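Local coordinates for urocanate hydratase (Paenibacillus sp. Soil724D2, PDB 7NED), which probably hydrates thiourocanate in bacterial ergothioneine breakdown, as a urocanase-family lyase that binds NAD+ and urocanate, at residues Phe339-Phe344 with Glu448-Gly453; Asn444-Arg449 with Leu521-Ala526. All coordinates share one frame; numbering follows the deposited sequence.

Contact 1: residues Phe339-Phe344 with Glu448-Gly453; sequences FLRPLF and ERMKDG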
# COMPACT_ATOMS: atom_id res chain seq x y z
N PHE A 339 -15.05 -16.58 15.17
CA PHE A 339 -16.49 -16.60 14.86
C PHE A 339 -16.84 -16.27 13.42
O PHE A 339 -17.72 -16.93 12.84
CB PHE A 339 -17.20 -15.63 15.80
CG PHE A 339 -16.88 -15.88 17.25
CD1 PHE A 339 -17.05 -17.15 17.79
CD2 PHE A 339 -16.35 -14.89 18.03
CE1 PHE A 339 -16.72 -17.41 19.12
CE2 PHE A 339 -16.03 -15.12 19.38
CZ PHE A 339 -16.21 -16.38 19.92
N LEU A 340 -16.20 -15.26 12.80
CA LEU A 340 -16.73 -14.79 11.52
C LEU A 340 -15.94 -15.27 10.31
O LEU A 340 -16.41 -15.11 9.18
CB LEU A 340 -16.80 -13.25 11.50
CG LEU A 340 -17.72 -12.60 12.55
CD1 LEU A 340 -17.77 -11.11 12.28
CD2 LEU A 340 -19.09 -13.23 12.54
N ARG A 341 -14.78 -15.88 10.49
CA ARG A 341 -13.97 -16.22 9.32
C ARG A 341 -14.68 -17.15 8.34
O ARG A 341 -14.43 -17.01 7.13
CB ARG A 341 -12.63 -16.82 9.77
CG ARG A 341 -11.62 -17.00 8.56
CD ARG A 341 -10.21 -17.23 9.07
NE ARG A 341 -9.63 -16.02 9.63
CZ ARG A 341 -8.60 -15.99 10.47
NH1 ARG A 341 -8.01 -17.12 10.83
NH2 ARG A 341 -8.12 -14.81 10.87
N PRO A 342 -15.58 -18.06 8.74
CA PRO A 342 -16.30 -18.83 7.71
C PRO A 342 -17.11 -17.95 6.78
O PRO A 342 -17.29 -18.31 5.62
CB PRO A 342 -17.19 -19.77 8.54
CG PRO A 342 -16.39 -19.97 9.78
CD PRO A 342 -15.81 -18.62 10.08
N LEU A 343 -17.60 -16.79 7.25
CA LEU A 343 -18.26 -15.86 6.35
C LEU A 343 -17.25 -15.18 5.43
O LEU A 343 -17.43 -15.11 4.20
CB LEU A 343 -19.01 -14.82 7.18
CG LEU A 343 -20.13 -15.39 8.09
CD1 LEU A 343 -20.73 -14.30 8.92
CD2 LEU A 343 -21.19 -16.06 7.21
N PHE A 344 -16.18 -14.63 6.01
CA PHE A 344 -15.17 -13.98 5.19
C PHE A 344 -14.64 -14.91 4.11
O PHE A 344 -14.32 -14.46 3.00
CB PHE A 344 -14.01 -13.49 6.08
CG PHE A 344 -14.43 -12.49 7.13
CD1 PHE A 344 -15.43 -11.56 6.88
CD2 PHE A 344 -13.80 -12.45 8.37
CE1 PHE A 344 -15.79 -10.62 7.84
CE2 PHE A 344 -14.16 -11.51 9.33
CZ PHE A 344 -15.18 -10.61 9.06
N GLU A 448 -5.58 -12.72 11.90
CA GLU A 448 -4.89 -13.42 12.97
C GLU A 448 -4.99 -14.93 12.75
O GLU A 448 -6.08 -15.47 12.55
CB GLU A 448 -5.50 -13.04 14.31
CG GLU A 448 -4.78 -13.68 15.47
CD GLU A 448 -5.22 -13.11 16.79
OE1 GLU A 448 -5.42 -11.87 16.88
OE2 GLU A 448 -5.37 -13.89 17.75
N ARG A 449 -3.84 -15.60 12.75
CA ARG A 449 -3.78 -17.07 12.67
C ARG A 449 -4.46 -17.58 11.40
O ARG A 449 -5.36 -18.43 11.43
CB ARG A 449 -4.36 -17.70 13.94
CG ARG A 449 -3.46 -17.38 15.15
CD ARG A 449 -3.87 -18.02 16.47
NE ARG A 449 -4.47 -19.30 16.21
CZ ARG A 449 -5.62 -19.70 16.72
NH1 ARG A 449 -6.29 -18.89 17.53
NH2 ARG A 449 -6.08 -20.90 16.43
N MET A 450 -4.02 -17.05 10.27
CA MET A 450 -4.49 -17.59 9.01
C MET A 450 -3.97 -19.01 8.87
O MET A 450 -2.87 -19.34 9.33
CB MET A 450 -3.99 -16.76 7.81
CG MET A 450 -4.48 -15.34 7.88
SD MET A 450 -6.25 -15.26 7.51
CE MET A 450 -6.23 -15.54 5.74
N LYS A 451 -4.75 -19.84 8.16
CA LYS A 451 -4.41 -21.25 7.98
C LYS A 451 -3.00 -21.43 7.42
O LYS A 451 -2.25 -22.34 7.84
CB LYS A 451 -5.44 -21.92 7.06
CG LYS A 451 -5.40 -23.44 7.08
CD LYS A 451 -6.22 -24.02 5.93
CE LYS A 451 -6.56 -25.51 6.10
NZ LYS A 451 -7.95 -25.75 6.66
N ASP A 452 -2.60 -20.58 6.49
CA ASP A 452 -1.28 -20.71 5.86
C ASP A 452 -0.23 -19.81 6.48
O ASP A 452 0.90 -19.77 5.98
CB ASP A 452 -1.37 -20.42 4.37
CG ASP A 452 -1.76 -18.99 4.09
OD1 ASP A 452 -2.23 -18.30 5.04
OD2 ASP A 452 -1.61 -18.55 2.95
N GLY A 453 -0.55 -19.10 7.56
CA GLY A 453 0.43 -18.25 8.19
C GLY A 453 0.63 -16.92 7.51
O GLY A 453 1.63 -16.25 7.77
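R341 reaches from helix 335-344 into the loop 448-453 and binds its backbone. The polar part of the contact is carried by this one guanidinium. NH2 of R341 gives the firm bond, to the carbonyl O of E448 at 2.7 Å. That oxygen lies almost exactly in the guanidinium plane, and the N-H...O angle is 155°. Seen from the acceptor, the donor is tilted 34° from the carbonyl plane. NH1 of R341 adds two weak, bent bonds, to O of E448 at 3.1 Å and to O of R449 at 3.0 Å. Thus O of E448 is gripped by both terminal nitrogens. Outside the two segments, NH2 also bonds O of M446, and NH1 has a weak bond to Y528 OH. The carboxylate of E448 turns elsewhere and forms a salt bridge with R318.

The rest of the contact is van der Waals packing of one sulfur on the flat guanidinium. SD of M450 sits over the centre of one face of the R341 guanidinium, 3.8 Å from CZ. The M450 chain is bent at chi2 and again at chi3, which folds the thioether over that face. The R341 chain runs out from the helix and bends only at chi3 (-72°), where the guanidinium swings to meet the carbonyls. With an alanine in place of R341, the carbonyl oxygens of E448, R449 and M446 would probably be left without these donors, and the M450 sulfur without the flat group it rests on.

Within the loop, M450 to G453 form a type I beta turn, closed by G453 N to M450 O at 2.9 Å. The whole is a buried arginine tying a helix to successive backbone carbonyls of an irregular loop, in the C-terminal part of the urocanase fold.

Contact 2: residues Asn444-Arg449 with Leu521-Ala526; sequences NIMTER and LRYADA. With NAD (nicotinamide-adenine-dinucleotide), chain C.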
# COMPACT_ATOMS: atom_id res chain seq x y z
N ASN A 444 -3.65 -9.09 14.20
CA ASN A 444 -4.36 -9.32 15.46
C ASN A 444 -5.83 -8.98 15.35
O ASN A 444 -6.52 -8.87 16.38
CB ASN A 444 -3.69 -8.55 16.61
CG ASN A 444 -2.27 -8.98 16.83
OD1 ASN A 444 -1.91 -10.13 16.58
ND2 ASN A 444 -1.44 -8.07 17.29
N ILE A 445 -6.35 -8.82 14.14
CA ILE A 445 -7.79 -8.71 13.95
C ILE A 445 -8.13 -9.58 12.75
O ILE A 445 -8.16 -10.81 12.86
CB ILE A 445 -8.25 -7.24 13.79
CG1 ILE A 445 -7.89 -6.42 15.02
CG2 ILE A 445 -9.77 -7.14 13.58
CD1 ILE A 445 -8.43 -5.00 15.01
N MET A 446 -8.30 -8.96 11.59
CA MET A 446 -8.84 -9.69 10.44
C MET A 446 -8.07 -10.96 10.14
O MET A 446 -8.67 -12.01 9.88
CB MET A 446 -8.84 -8.80 9.19
CG MET A 446 -9.45 -9.52 8.00
SD MET A 446 -11.27 -9.52 8.15
CE MET A 446 -11.79 -10.15 6.56
N THR A 447 -6.73 -10.88 10.10
CA THR A 447 -5.92 -11.99 9.59
C THR A 447 -5.06 -12.66 10.68
O THR A 447 -3.94 -13.14 10.43
CB THR A 447 -5.07 -11.50 8.41
OG1 THR A 447 -4.29 -10.36 8.79
CG2 THR A 447 -6.00 -11.08 7.26
N GLU A 448 -5.58 -12.72 11.90
CA GLU A 448 -4.89 -13.42 12.97
C GLU A 448 -4.99 -14.93 12.75
O GLU A 448 -6.08 -15.47 12.55
CB GLU A 448 -5.50 -13.04 14.31
CG GLU A 448 -4.78 -13.68 15.47
CD GLU A 448 -5.22 -13.11 16.79
OE1 GLU A 448 -5.42 -11.87 16.88
OE2 GLU A 448 -5.37 -13.89 17.75
N ARG A 449 -3.84 -15.60 12.75
CA ARG A 449 -3.78 -17.07 12.67
C ARG A 449 -4.46 -17.58 11.40
O ARG A 449 -5.36 -18.43 11.43
CB ARG A 449 -4.36 -17.70 13.94
CG ARG A 449 -3.46 -17.38 15.15
CD ARG A 449 -3.87 -18.02 16.47
NE ARG A 449 -4.47 -19.30 16.21
CZ ARG A 449 -5.62 -19.70 16.72
NH1 ARG A 449 -6.29 -18.89 17.53
NH2 ARG A 449 -6.08 -20.90 16.43
N LEU A 521 -10.91 -15.52 -3.41
CA LEU A 521 -9.63 -16.12 -3.79
C LEU A 521 -8.58 -15.90 -2.72
O LEU A 521 -7.68 -16.73 -2.57
CB LEU A 521 -9.12 -15.57 -5.12
CG LEU A 521 -9.91 -15.92 -6.37
CD1 LEU A 521 -9.10 -15.67 -7.62
CD2 LEU A 521 -10.30 -17.41 -6.31
N ARG A 522 -8.66 -14.79 -1.96
CA ARG A 522 -7.67 -14.59 -0.90
C ARG A 522 -7.75 -15.70 0.14
O ARG A 522 -6.71 -16.18 0.62
CB ARG A 522 -7.87 -13.21 -0.24
CG ARG A 522 -6.78 -12.82 0.70
CD ARG A 522 -7.09 -13.23 2.16
NE ARG A 522 -5.93 -12.94 2.97
CZ ARG A 522 -4.89 -13.75 3.08
NH1 ARG A 522 -4.87 -14.92 2.44
NH2 ARG A 522 -3.84 -13.39 3.83
N TYR A 523 -8.96 -16.09 0.54
CA TYR A 523 -9.12 -17.19 1.49
C TYR A 523 -8.91 -18.53 0.81
O TYR A 523 -8.36 -19.45 1.43
CB TYR A 523 -10.51 -17.10 2.19
CG TYR A 523 -10.42 -16.01 3.22
CD1 TYR A 523 -9.98 -16.28 4.50
CD2 TYR A 523 -10.60 -14.66 2.85
CE1 TYR A 523 -9.77 -15.27 5.43
CE2 TYR A 523 -10.39 -13.64 3.78
CZ TYR A 523 -9.97 -13.95 5.05
OH TYR A 523 -9.77 -12.97 6.00
N ALA A 524 -9.28 -18.66 -0.46
CA ALA A 524 -8.95 -19.90 -1.17
C ALA A 524 -7.45 -20.13 -1.21
O ALA A 524 -6.97 -21.24 -0.93
CB ALA A 524 -9.52 -19.86 -2.59
N ASP A 525 -6.68 -19.06 -1.50
CA ASP A 525 -5.23 -19.17 -1.52
C ASP A 525 -4.69 -19.62 -0.19
O ASP A 525 -3.68 -20.32 -0.14
CB ASP A 525 -4.61 -17.82 -1.88
CG ASP A 525 -3.10 -17.91 -1.97
OD1 ASP A 525 -2.63 -18.37 -3.04
OD2 ASP A 525 -2.41 -17.55 -0.98
N ALA A 526 -5.32 -19.20 0.91
CA ALA A 526 -4.79 -19.62 2.20
C ALA A 526 -5.20 -21.04 2.57
O ALA A 526 -4.80 -21.52 3.63
CB ALA A 526 -5.22 -18.66 3.31
PA NAD C . -15.38 5.74 20.13
O1A NAD C . -14.07 6.33 20.64
O2A NAD C . -16.48 6.48 19.49
O5B NAD C . -16.11 5.24 21.58
C5B NAD C . -15.26 4.64 22.47
C4B NAD C . -16.11 4.58 23.82
O4B NAD C . -15.39 4.03 24.89
C3B NAD C . -16.38 6.08 24.15
O3B NAD C . -17.71 6.28 24.40
C2B NAD C . -15.53 6.30 25.45
O2B NAD C . -16.15 7.11 26.37
C1B NAD C . -15.61 4.89 26.02
N9A NAD C . -14.51 4.54 26.93
C8A NAD C . -13.17 4.87 26.87
N7A NAD C . -12.46 4.39 27.86
C5A NAD C . -13.38 3.68 28.62
C6A NAD C . -13.27 2.94 29.82
N6A NAD C . -12.08 2.80 30.45
N1A NAD C . -14.36 2.34 30.36
C2A NAD C . -15.53 2.55 29.70
N3A NAD C . -15.79 3.21 28.57
C4A NAD C . -14.68 3.78 28.05
O3 NAD C . -14.82 4.43 19.47
PN NAD C . -15.76 3.55 18.53
O1N NAD C . -16.03 3.97 17.11
O2N NAD C . -16.85 2.97 19.40
O5D NAD C . -14.81 2.14 18.24
C5D NAD C . -14.39 1.48 19.45
C4D NAD C . -13.45 0.37 19.08
O4D NAD C . -13.97 -0.43 18.03
C3D NAD C . -12.20 1.15 18.41
O3D NAD C . -10.96 0.60 18.84
C2D NAD C . -12.38 0.89 16.87
O2D NAD C . -11.22 0.74 16.16
C1D NAD C . -12.88 -0.56 17.15
N1N NAD C . -13.30 -1.37 16.00
C2N NAD C . -12.21 -1.74 15.24
C3N NAD C . -12.36 -2.57 14.14
C7N NAD C . -11.09 -2.87 13.32
O7N NAD C . -10.93 -3.88 12.64
N7N NAD C . -10.10 -1.89 13.32
C4N NAD C . -13.65 -3.03 13.86
C5N NAD C . -14.72 -2.65 14.67
C6N NAD C . -14.53 -1.81 15.79
O HOH W 1 -10.64 -13.50 8.61
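M446 CE comes obliquely from the loop 444-449 to the ring of Y523, and its approach is mainly to the hydroxyl end. Over one face of that ring lies CD of R522, the residue before Y523 in the chain, 3.6 Å above the plane and offset toward the rim. The distance from M446 CE to Y523 OH is 3.5 Å, against 4.5 Å from M446 CE to Y523 CZ. CG of M446 lies 4.0 Å from the same OH. With chi1 at -178° and a bend at chi2 (78°), the M446 chain carries its methyl to the tyrosine. The Y523 side chain leaves the helix with CG anti to the carbonyl carbon (chi1 -76°) and extends to the loop. T447 adds a looser touch, CG2 to Y523 OH at 4.4 Å.

The polar link is indirect. One water donates to O of M446 at 2.8 Å and is hydrogen-bonded to Y523 OH, also at 2.8 Å. It therefore gives the buried tyrosine hydroxyl a polar partner and joins the side chain to the loop backbone. OG1 of T447 has its own partners, O of D455 and N of H442.

The loop residues I445 to E448 make a type I beta turn. On the cofactor side, CG2 of I445 stands 3.6 Å from O7N of the NAD carboxamide, at the nicotinamide end of the pocket. I445 and M446 are adjacent, so one turn meets both the cofactor and the tyrosine.

M446 also packs on L435 and M440 of strand 428-441 and on F344 of helix 335-344. Y523 projects from helix 502-525 and touches A437 of that strand, R341 of helix 335-344 and S531 of helix 529-538. The loop turn thus lies between the NAD site and the last turns of helix 502-525.

From the N terminus, helix 335-344 comes first, then strand 428-441, the loop 444-453, and after it helix 502-525. Contact 1 closes a loop of 103 residues between helix 335-344 and the loop 444-453. Contact 2 closes one of 71 residues between that loop and helix 502-525. The spans cross rather than nest: contact 2 begins at 444, before contact 1 ends at 453, and E448 and R449 belong to both. The centres lie about 5 Å apart. M450 CE packs on CZ of R522, so the contacts also touch directly. The loop is therefore held between helices 335-344 and 502-525, and its turn at I445 borders the NAD pocket.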